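Local coordinates for protein DspB (Aggregatibacter actinomycetemcomitans, PDB 1YHT) that probably acts as a biofilm-releasing glycoside hydrolase of family 20, a beta-N-acetylhexosaminidase that removes N-acetylhexosamine units from polysaccharide, at residues I149-A154 with I196-K201; F159-M164 with S203-K208; S175-I180 with N231-Y236. All blocks are in the same frame, centred on the assembly; numbering follows the deposited sequence.

Interaction 1 of 3, residues I149-A154 with I196-K201; sequences IDITNA and ITYANK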
loop_
_atom_site.group_PDB
_atom_site.type_symbol
_atom_site.label_atom_id
_atom_site.label_comp_id
_atom_site.label_asym_id
_atom_site.label_seq_id
_atom_site.Cartn_x
_atom_site.Cartn_y
_atom_site.Cartn_z
ATOM N N ILE A 149 3.965 -16.415 0.849
ATOM C CA ILE A 149 5.183 -16.767 1.542
ATOM C C ILE A 149 4.806 -17.569 2.784
ATOM O O ILE A 149 3.704 -17.363 3.366
ATOM C CB ILE A 149 5.992 -15.474 1.927
ATOM C CG1 ILE A 149 7.481 -15.791 2.154
ATOM C CG2 ILE A 149 5.427 -14.841 3.155
ATOM C CD1 ILE A 149 8.299 -15.769 0.931
ATOM N N ASP A 150 5.698 -18.471 3.208
ATOM C CA ASP A 150 5.456 -19.226 4.441
ATOM C C ASP A 150 5.821 -18.435 5.672
ATOM O O ASP A 150 6.997 -18.374 6.054
ATOM C CB ASP A 150 6.262 -20.520 4.448
ATOM C CG ASP A 150 5.870 -21.448 5.575
ATOM O OD1 ASP A 150 5.165 -21.040 6.553
ATOM O OD2 ASP A 150 6.349 -22.583 5.492
ATOM N N ILE A 151 4.812 -17.869 6.325
ATOM C CA ILE A 151 5.065 -16.962 7.483
ATOM C C ILE A 151 5.601 -17.687 8.746
ATOM O O ILE A 151 6.062 -17.047 9.743
ATOM C CB ILE A 151 3.791 -16.164 7.816
ATOM C CG1 ILE A 151 2.616 -17.113 8.121
ATOM C CG2 ILE A 151 3.412 -15.194 6.650
ATOM C CD1 ILE A 151 1.388 -16.388 8.651
ATOM N N THR A 152 5.593 -19.011 8.688
ATOM C CA THR A 152 6.101 -19.871 9.768
ATOM C C THR A 152 7.551 -20.300 9.569
ATOM O O THR A 152 8.182 -20.818 10.495
ATOM C CB THR A 152 5.235 -21.145 9.920
ATOM O OG1 THR A 152 5.445 -22.058 8.827
ATOM C CG2 THR A 152 3.755 -20.763 9.964
ATOM N N ASN A 153 8.068 -20.139 8.357
ATOM C CA ASN A 153 9.414 -20.571 8.014
ATOM C C ASN A 153 10.468 -19.460 8.309
ATOM O O ASN A 153 10.468 -18.408 7.691
ATOM C CB ASN A 153 9.424 -20.945 6.528
ATOM C CG ASN A 153 10.728 -21.593 6.067
ATOM O OD1 ASN A 153 11.780 -21.408 6.670
ATOM N ND2 ASN A 153 10.650 -22.350 4.957
ATOM N N ALA A 154 11.399 -19.746 9.207
ATOM C CA ALA A 154 12.426 -18.802 9.582
ATOM C C ALA A 154 13.171 -18.295 8.340
ATOM O O ALA A 154 13.533 -17.107 8.267
ATOM C CB ALA A 154 13.396 -19.435 10.570
ATOM N N ILE A 196 0.341 -12.913 13.608
ATOM C CA ILE A 196 0.736 -12.024 14.709
ATOM C C ILE A 196 2.233 -12.106 14.907
ATOM O O ILE A 196 2.938 -11.076 14.988
ATOM C CB ILE A 196 0.066 -12.422 16.032
ATOM C CG1 ILE A 196 -1.464 -12.398 15.895
ATOM C CG2 ILE A 196 0.566 -11.563 17.199
ATOM C CD1 ILE A 196 -2.003 -11.231 15.237
ATOM N N THR A 197 2.714 -13.339 14.973
ATOM C CA THR A 197 4.122 -13.600 15.170
ATOM C C THR A 197 4.966 -13.000 14.039
ATOM O O THR A 197 6.017 -12.402 14.270
ATOM C CB THR A 197 4.363 -15.129 15.276
ATOM O OG1 THR A 197 3.529 -15.644 16.322
ATOM C CG2 THR A 197 5.795 -15.442 15.548
ATOM N N TYR A 198 4.516 -13.220 12.815
ATOM C CA TYR A 198 5.211 -12.768 11.609
ATOM C C TYR A 198 5.235 -11.225 11.583
ATOM O O TYR A 198 6.268 -10.617 11.414
ATOM C CB TYR A 198 4.463 -13.339 10.386
ATOM C CG TYR A 198 4.963 -12.897 9.012
ATOM C CD1 TYR A 198 6.167 -13.392 8.490
ATOM C CD2 TYR A 198 4.226 -11.995 8.232
ATOM C CE1 TYR A 198 6.637 -12.984 7.234
ATOM C CE2 TYR A 198 4.702 -11.567 6.975
ATOM C CZ TYR A 198 5.906 -12.074 6.476
ATOM O OH TYR A 198 6.383 -11.684 5.229
ATOM N N ALA A 199 4.081 -10.610 11.756
ATOM C CA ALA A 199 3.983 -9.149 11.673
ATOM C C ALA A 199 4.787 -8.514 12.818
ATOM O O ALA A 199 5.478 -7.520 12.612
ATOM C CB ALA A 199 2.533 -8.698 11.707
ATOM N N ASN A 200 4.731 -9.106 14.004
ATOM C CA ASN A 200 5.520 -8.595 15.112
ATOM C C ASN A 200 7.008 -8.665 14.775
ATOM O O ASN A 200 7.728 -7.700 15.008
ATOM C CB ASN A 200 5.190 -9.319 16.431
ATOM C CG ASN A 200 3.942 -8.793 17.101
ATOM O OD1 ASN A 200 3.445 -7.728 16.749
ATOM N ND2 ASN A 200 3.430 -9.533 18.103
ATOM N N LYS A 201 7.454 -9.766 14.185
ATOM C CA LYS A 201 8.893 -9.927 13.877
ATOM C C LYS A 201 9.386 -8.864 12.896
ATOM O O LYS A 201 10.489 -8.289 13.033
ATOM C CB LYS A 201 9.216 -11.331 13.369
ATOM C CG LYS A 201 9.393 -12.340 14.493
ATOM C CD LYS A 201 9.524 -13.747 13.968
ATOM C CE LYS A 201 9.881 -14.735 15.084
ATOM N NZ LYS A 201 10.198 -16.079 14.516
#

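Interaction 2 of 3, residues F159-M164 with S203-K208; sequences FMQSLM and SYFLEK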
loop_
_atom_site.group_PDB
_atom_site.type_symbol
_atom_site.label_atom_id
_atom_site.label_comp_id
_atom_site.label_asym_id
_atom_site.label_seq_id
_atom_site.Cartn_x
_atom_site.Cartn_y
_atom_site.Cartn_z
ATOM N N PHE A 159 14.551 -14.198 4.354
ATOM C CA PHE A 159 14.457 -13.706 2.987
ATOM C C PHE A 159 13.719 -12.361 2.873
ATOM O O PHE A 159 14.229 -11.415 2.239
ATOM C CB PHE A 159 13.777 -14.718 2.069
ATOM C CG PHE A 159 13.458 -14.146 0.741
ATOM C CD1 PHE A 159 14.458 -14.007 -0.209
ATOM C CD2 PHE A 159 12.189 -13.641 0.472
ATOM C CE1 PHE A 159 14.189 -13.407 -1.463
ATOM C CE2 PHE A 159 11.922 -13.024 -0.743
ATOM C CZ PHE A 159 12.931 -12.923 -1.726
ATOM N N MET A 160 12.535 -12.294 3.484
ATOM C CA MET A 160 11.704 -11.093 3.515
ATOM C C MET A 160 12.486 -9.926 4.074
ATOM O O MET A 160 12.454 -8.851 3.494
ATOM C CB MET A 160 10.424 -11.269 4.350
ATOM C CG MET A 160 9.351 -12.024 3.641
ATOM S SD MET A 160 8.949 -11.409 2.001
ATOM C CE MET A 160 8.459 -9.738 2.293
ATOM N N GLN A 161 13.172 -10.177 5.179
ATOM C CA GLN A 161 13.935 -9.166 5.839
ATOM C C GLN A 161 15.137 -8.697 4.997
ATOM O O GLN A 161 15.424 -7.544 4.989
ATOM C CB GLN A 161 14.371 -9.671 7.196
ATOM C CG GLN A 161 13.187 -9.634 8.201
ATOM C CD GLN A 161 13.590 -10.175 9.565
ATOM O OE1 GLN A 161 14.693 -10.701 9.728
ATOM N NE2 GLN A 161 12.693 -10.043 10.546
ATOM N N SER A 162 15.803 -9.598 4.290
ATOM C CA SER A 162 16.860 -9.204 3.346
ATOM C C SER A 162 16.336 -8.261 2.246
ATOM O O SER A 162 17.015 -7.305 1.929
ATOM C CB SER A 162 17.586 -10.412 2.755
ATOM O OG SER A 162 16.814 -11.002 1.730
ATOM N N LEU A 163 15.123 -8.487 1.725
ATOM C CA LEU A 163 14.513 -7.609 0.714
ATOM C C LEU A 163 14.052 -6.296 1.375
ATOM O O LEU A 163 14.297 -5.191 0.863
ATOM C CB LEU A 163 13.326 -8.303 0.023
ATOM C CG LEU A 163 12.668 -7.604 -1.167
ATOM C CD1 LEU A 163 13.720 -7.235 -2.294
ATOM C CD2 LEU A 163 11.544 -8.511 -1.707
ATOM N N MET A 164 13.486 -6.395 2.568
ATOM C CA MET A 164 13.162 -5.167 3.316
ATOM C C MET A 164 14.385 -4.278 3.518
ATOM O O MET A 164 14.297 -3.061 3.322
ATOM C CB MET A 164 12.533 -5.488 4.657
ATOM C CG MET A 164 11.159 -6.153 4.559
ATOM S SD MET A 164 10.644 -6.860 6.175
ATOM C CE MET A 164 10.344 -5.363 7.120
ATOM N N SER A 203 7.891 -5.864 12.478
ATOM C CA SER A 203 7.848 -4.564 13.135
ATOM C C SER A 203 9.084 -4.292 13.994
ATOM O O SER A 203 9.592 -3.154 13.986
ATOM C CB SER A 203 6.585 -4.394 13.983
ATOM O OG SER A 203 6.568 -5.208 15.148
ATOM N N TYR A 204 9.547 -5.308 14.749
ATOM C CA TYR A 204 10.730 -5.117 15.604
ATOM C C TYR A 204 12.050 -5.044 14.775
ATOM O O TYR A 204 12.996 -4.378 15.148
ATOM C CB TYR A 204 10.788 -6.188 16.694
ATOM C CG TYR A 204 9.660 -6.002 17.709
ATOM C CD1 TYR A 204 9.549 -4.823 18.432
ATOM C CD2 TYR A 204 8.718 -6.997 17.926
ATOM C CE1 TYR A 204 8.531 -4.638 19.347
ATOM C CE2 TYR A 204 7.672 -6.824 18.837
ATOM C CZ TYR A 204 7.598 -5.650 19.547
ATOM O OH TYR A 204 6.589 -5.473 20.459
ATOM N N PHE A 205 12.074 -5.720 13.631
ATOM C CA PHE A 205 13.188 -5.607 12.698
ATOM C C PHE A 205 13.221 -4.161 12.168
ATOM O O PHE A 205 14.276 -3.525 12.112
ATOM C CB PHE A 205 12.991 -6.617 11.572
ATOM C CG PHE A 205 13.914 -6.449 10.431
ATOM C CD1 PHE A 205 15.166 -7.050 10.442
ATOM C CD2 PHE A 205 13.538 -5.706 9.322
ATOM C CE1 PHE A 205 16.054 -6.902 9.336
ATOM C CE2 PHE A 205 14.391 -5.598 8.225
ATOM C CZ PHE A 205 15.645 -6.183 8.242
ATOM N N LEU A 206 12.073 -3.636 11.765
ATOM C CA LEU A 206 11.995 -2.231 11.310
ATOM C C LEU A 206 12.366 -1.224 12.410
ATOM O O LEU A 206 13.068 -0.232 12.155
ATOM C CB LEU A 206 10.597 -1.922 10.768
ATOM C CG LEU A 206 10.284 -2.562 9.413
ATOM C CD1 LEU A 206 8.797 -2.490 9.060
ATOM C CD2 LEU A 206 11.112 -1.970 8.293
ATOM N N GLU A 207 11.853 -1.455 13.615
ATOM C CA GLU A 207 12.176 -0.645 14.782
ATOM C C GLU A 207 13.684 -0.547 14.956
ATOM O O GLU A 207 14.217 0.560 15.114
ATOM C CB GLU A 207 11.472 -1.177 16.075
ATOM C CG GLU A 207 11.839 -0.410 17.334
ATOM C CD GLU A 207 11.215 -1.015 18.592
ATOM O OE1 GLU A 207 11.573 -2.135 18.984
ATOM O OE2 GLU A 207 10.349 -0.360 19.194
ATOM N N LYS A 208 14.398 -1.664 14.841
ATOM C CA LYS A 208 15.849 -1.617 15.007
ATOM C C LYS A 208 16.511 -0.793 13.900
ATOM O O LYS A 208 17.534 -0.155 14.131
ATOM C CB LYS A 208 16.459 -3.026 15.101
ATOM C CG LYS A 208 17.940 -3.035 15.632
ATOM C CD LYS A 208 18.588 -4.438 15.466
ATOM C CE LYS A 208 20.136 -4.415 15.663
ATOM N NZ LYS A 208 20.867 -5.307 14.641
#

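Interaction 3 of 3, residues S175-I180 with N231-Y236; sequences SQHFHI and NIEITY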
loop_
_atom_site.group_PDB
_atom_site.type_symbol
_atom_site.label_atom_id
_atom_site.label_comp_id
_atom_site.label_asym_id
_atom_site.label_seq_id
_atom_site.Cartn_x
_atom_site.Cartn_y
_atom_site.Cartn_z
ATOM N N SER A 175 12.070 8.276 4.250
ATOM C CA SER A 175 11.059 7.373 4.773
ATOM C C SER A 175 11.232 7.232 6.271
ATOM O O SER A 175 12.328 6.929 6.737
ATOM C CB SER A 175 11.179 5.998 4.075
ATOM O OG SER A 175 10.277 5.074 4.674
ATOM N N GLN A 176 10.165 7.490 7.025
ATOM C CA GLN A 176 10.124 7.177 8.461
ATOM C C GLN A 176 9.203 6.019 8.844
ATOM O O GLN A 176 9.190 5.576 10.025
ATOM C CB GLN A 176 9.753 8.441 9.243
ATOM C CG GLN A 176 10.879 9.478 9.174
ATOM C CD GLN A 176 10.878 10.267 7.893
ATOM O OE1 GLN A 176 9.856 10.827 7.503
ATOM N NE2 GLN A 176 12.002 10.298 7.216
ATOM N N HIS A 177 8.488 5.500 7.827
ATOM C CA HIS A 177 7.566 4.405 8.012
ATOM C C HIS A 177 7.766 3.446 6.864
ATOM O O HIS A 177 7.967 3.890 5.724
ATOM C CB HIS A 177 6.113 4.888 7.959
ATOM C CG HIS A 177 5.774 5.912 8.997
ATOM N ND1 HIS A 177 6.112 7.241 8.859
ATOM C CD2 HIS A 177 5.139 5.804 10.183
ATOM C CE1 HIS A 177 5.702 7.909 9.927
ATOM N NE2 HIS A 177 5.117 7.058 10.757
ATOM N N PHE A 178 7.581 2.165 7.136
ATOM C CA PHE A 178 7.638 1.130 6.099
ATOM C C PHE A 178 6.361 0.326 6.218
ATOM O O PHE A 178 6.009 -0.129 7.305
ATOM C CB PHE A 178 8.899 0.279 6.356
ATOM C CG PHE A 178 9.199 -0.754 5.315
ATOM C CD1 PHE A 178 10.355 -0.659 4.534
ATOM C CD2 PHE A 178 8.415 -1.845 5.180
ATOM C CE1 PHE A 178 10.685 -1.640 3.598
ATOM C CE2 PHE A 178 8.727 -2.856 4.238
ATOM C CZ PHE A 178 9.868 -2.731 3.436
ATOM N N HIS A 179 5.686 0.119 5.077
ATOM C CA HIS A 179 4.412 -0.553 5.069
ATOM C C HIS A 179 4.645 -2.028 4.730
ATOM O O HIS A 179 5.159 -2.352 3.656
ATOM C CB HIS A 179 3.460 0.154 4.112
ATOM C CG HIS A 179 2.007 -0.152 4.340
ATOM N ND1 HIS A 179 1.496 -1.438 4.268
ATOM C CD2 HIS A 179 0.965 0.652 4.645
ATOM C CE1 HIS A 179 0.195 -1.397 4.501
ATOM N NE2 HIS A 179 -0.161 -0.139 4.692
ATOM N N ILE A 180 4.265 -2.899 5.670
ATOM C CA ILE A 180 4.436 -4.334 5.535
ATOM C C ILE A 180 3.253 -5.098 4.902
ATOM O O ILE A 180 3.254 -6.361 4.820
ATOM C CB ILE A 180 4.850 -5.008 6.900
ATOM C CG1 ILE A 180 3.710 -4.953 7.917
ATOM C CG2 ILE A 180 6.174 -4.378 7.405
ATOM C CD1 ILE A 180 3.910 -5.747 9.148
ATOM N N ASN A 231 2.761 -0.407 18.693
ATOM C CA ASN A 231 3.307 0.682 17.900
ATOM C C ASN A 231 3.054 0.543 16.376
ATOM O O ASN A 231 3.317 1.484 15.604
ATOM C CB ASN A 231 4.814 0.846 18.137
ATOM C CG ASN A 231 5.146 1.397 19.532
ATOM O OD1 ASN A 231 6.219 1.089 20.088
ATOM N ND2 ASN A 231 4.260 2.205 20.089
ATOM N N ILE A 232 2.565 -0.609 15.944
ATOM C CA ILE A 232 2.323 -0.777 14.504
ATOM C C ILE A 232 1.162 0.141 14.176
ATOM O O ILE A 232 0.181 0.248 14.965
ATOM C CB ILE A 232 1.975 -2.208 14.116
ATOM C CG1 ILE A 232 3.194 -3.115 14.298
ATOM C CG2 ILE A 232 1.469 -2.250 12.613
ATOM C CD1 ILE A 232 2.846 -4.657 14.204
ATOM N N GLU A 233 1.298 0.858 13.062
ATOM C CA GLU A 233 0.309 1.858 12.671
ATOM C C GLU A 233 -0.582 1.293 11.580
ATOM O O GLU A 233 -0.088 0.680 10.641
ATOM C CB GLU A 233 0.986 3.171 12.252
ATOM C CG GLU A 233 1.928 3.738 13.334
ATOM C CD GLU A 233 2.611 5.047 12.992
ATOM O OE1 GLU A 233 2.443 5.560 11.864
ATOM O OE2 GLU A 233 3.354 5.576 13.861
ATOM N N ILE A 234 -1.897 1.447 11.744
ATOM C CA ILE A 234 -2.849 0.755 10.903
ATOM C C ILE A 234 -3.428 1.644 9.790
ATOM O O ILE A 234 -3.910 2.773 10.063
ATOM C CB ILE A 234 -3.997 0.175 11.721
ATOM C CG1 ILE A 234 -3.471 -0.689 12.925
ATOM C CG2 ILE A 234 -4.954 -0.581 10.807
ATOM C CD1 ILE A 234 -2.317 -1.569 12.595
ATOM N N THR A 235 -3.367 1.130 8.559
ATOM C CA THR A 235 -4.082 1.708 7.410
ATOM C C THR A 235 -5.385 0.939 7.189
ATOM O O THR A 235 -5.394 -0.162 6.626
ATOM C CB THR A 235 -3.152 1.770 6.112
ATOM O OG1 THR A 235 -2.657 0.474 5.739
ATOM C CG2 THR A 235 -1.996 2.630 6.392
ATOM N N TYR A 236 -6.484 1.512 7.698
ATOM C CA TYR A 236 -7.784 0.837 7.853
ATOM C C TYR A 236 -8.688 1.103 6.670
ATOM O O TYR A 236 -9.255 2.216 6.539
ATOM C CB TYR A 236 -8.510 1.295 9.156
ATOM C CG TYR A 236 -9.543 0.289 9.630
ATOM C CD1 TYR A 236 -9.302 -0.527 10.746
ATOM C CD2 TYR A 236 -10.722 0.075 8.922
ATOM C CE1 TYR A 236 -10.230 -1.521 11.160
ATOM C CE2 TYR A 236 -11.645 -0.878 9.326
ATOM C CZ TYR A 236 -11.418 -1.663 10.477
ATOM O OH TYR A 236 -12.350 -2.649 10.878
HETATM O O HOH W 1 4.201 7.829 13.244
#

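Interaction 1 of 3, residues I149-A154 with I196-K201
Tyr-198 lays one face of its ring against Ile-151, and this single meeting of a methyl group with an aromatic face illustrates how a loop can be seated on a helix without a polar bond between them. The CG2 methyl of Ile-151 sits almost exactly over the middle of the ring, 3.5 Å from the centroid of the Tyr-198 ring and only 8° off its normal, a well-centred CH-pi contact. CB of Ile-151 follows behind, nearer the root of the ring, at 3.7 Å from CG of Tyr-198. The two side chains cross at about a right angle. In Ile-151, CG1 takes the place between the backbone N and the carbonyl carbon (chi1 58°), which leaves CG2 beside the backbone N and facing the ring. Tyr-198, with CG anti to its backbone N (chi1 175°), reaches out from the helix toward the loop. At the far end of the ring the contact is lighter: CG2 of Ile-149 approaches obliquely, 3.9 Å from OH of Tyr-198. That hydroxyl has its polar partner elsewhere, in a hydrogen bond with OG of Ser-117, which anchors the buried end of the ring.

Behind Ile-151 the loop is stiffened by its own bonds. Residues 150-153 form a type I turn, and OD1 of Asp-150 accepts from N of Thr-152 at 3.0 Å, making an Asx turn. Asn-153 then serves as N-cap of helix 154-171. That helix also supplies Ile-157 and Met-160 to the surroundings of Tyr-198, while Pro-118, just beyond strand 110-117, packs on both loop isoleucines; the tyrosine of helix 192-208 is thus wedged among loop, helix and strand end.

Interaction 2 of 3, residues F159-M164 with S203-K208
Gln-161 and Phe-205 meet flat on flat, a worked example of a glutamine laid along an aromatic ring between neighbouring helices of a barrel's outer layer. CG of Phe-205 is anti to its backbone N (chi1 170°), which extends the ring toward helix 154-171. Gln-161 slides past it in the opposite direction. With CG turned anti to the carbonyl carbon and the chain extended beyond, its CG methylene stands over the middle of the ring, 3.9 Å from the Phe-205 centroid and close to the normal, a CH-pi contact. The amide stacks toward the root of the ring, its plane 10° from the ring plane, and NE2 of Gln-161 lies 3.6 Å from CB of Phe-205.

Met-164, one turn further on, uses its tip instead. A bend at its last torsion (chi3 70°) brings CE into the angle between two residues, 3.6 Å from CG of Leu-206 and 3.9 Å from CD2 of Phe-205. Its sulfur stands obliquely to the Phe-205 ring in a longer Met-aromatic contact. Beneath, Met-164 and Leu-206 both rest on Phe-178 of strand 177-181, which ties the helix pair to the barrel wall.

Chemically the joint is dispersive, aided by the polarisable sulfur. The methylene covers the ring centre, and the nearly parallel amide probably runs its N-H bonds alongside the pi cloud, not into it.

Interaction 3 of 3, residues S175-I180 with N231-Y236
His-179 and Thr-235 supply the direct hydrogen bond of this contact, which shows how side chains inside a barrel can join strands that are not sheet neighbours. NE2 of His-179 lies 2.8 Å from OG1 of Thr-235, and the bond is fairly straight, at 158°. The hydroxyl approaches at the edge of the imidazole, near its plane. Thr-235 OG1 sits between its own backbone N and carbonyl carbon (chi1 58°), and has a further, weak bond to the backbone O of Met-215. At the other ring nitrogen, ND1 accepts from the backbone N of Gly-181, while the ring stacks on His-51, together fixing its rotation.

The second link runs through water. Water 1 bonds to NE2 of His-177 at 2.8 Å and donates to OE2 of Glu-233 at 2.5 Å, an unusually short distance.

Beside this bridge, OE1 of Glu-233 lies 3.2 Å from CD2 and 3.3 Å from NE2 of His-177, the latter at too poor an angle for a hydrogen bond. Both groups have stronger partners, Glu-233 in a salt bridge with Arg-214 and His-177 through ND1 with Glu-110.

Strand 212-216 lies between the two strands, so the side chains reach across it. In this parallel TIM barrel His-179 begins the His-Ile-Gly-Gly-Asp-Glu run at the end of strand 177-181, which in family 20 enzymes carries the catalytic Asp-Glu pair and probably does so here.

The three contacts follow the barrel from its outer layer inward. Interactions 1 and 2 use helix 192-208 and join it to helix 154-171 or the loop leading into it; they touch where OH of Tyr-198, on helix 192-208, packs on Met-160 of helix 154-171. Interaction 1 is buried and interaction 2 partly so, and each relies on an aromatic face met by aliphatic groups or an amide. Interaction 3 lies nearer the chain centre and is held by polar groups and a water. Leu-206 and Ser-203 bind the layers together, packing from interaction 2 on Ile-180 and Ile-232 of interaction 3. Largely apolar chemistry marks the helical layer outside the barrel, polar chemistry its interior.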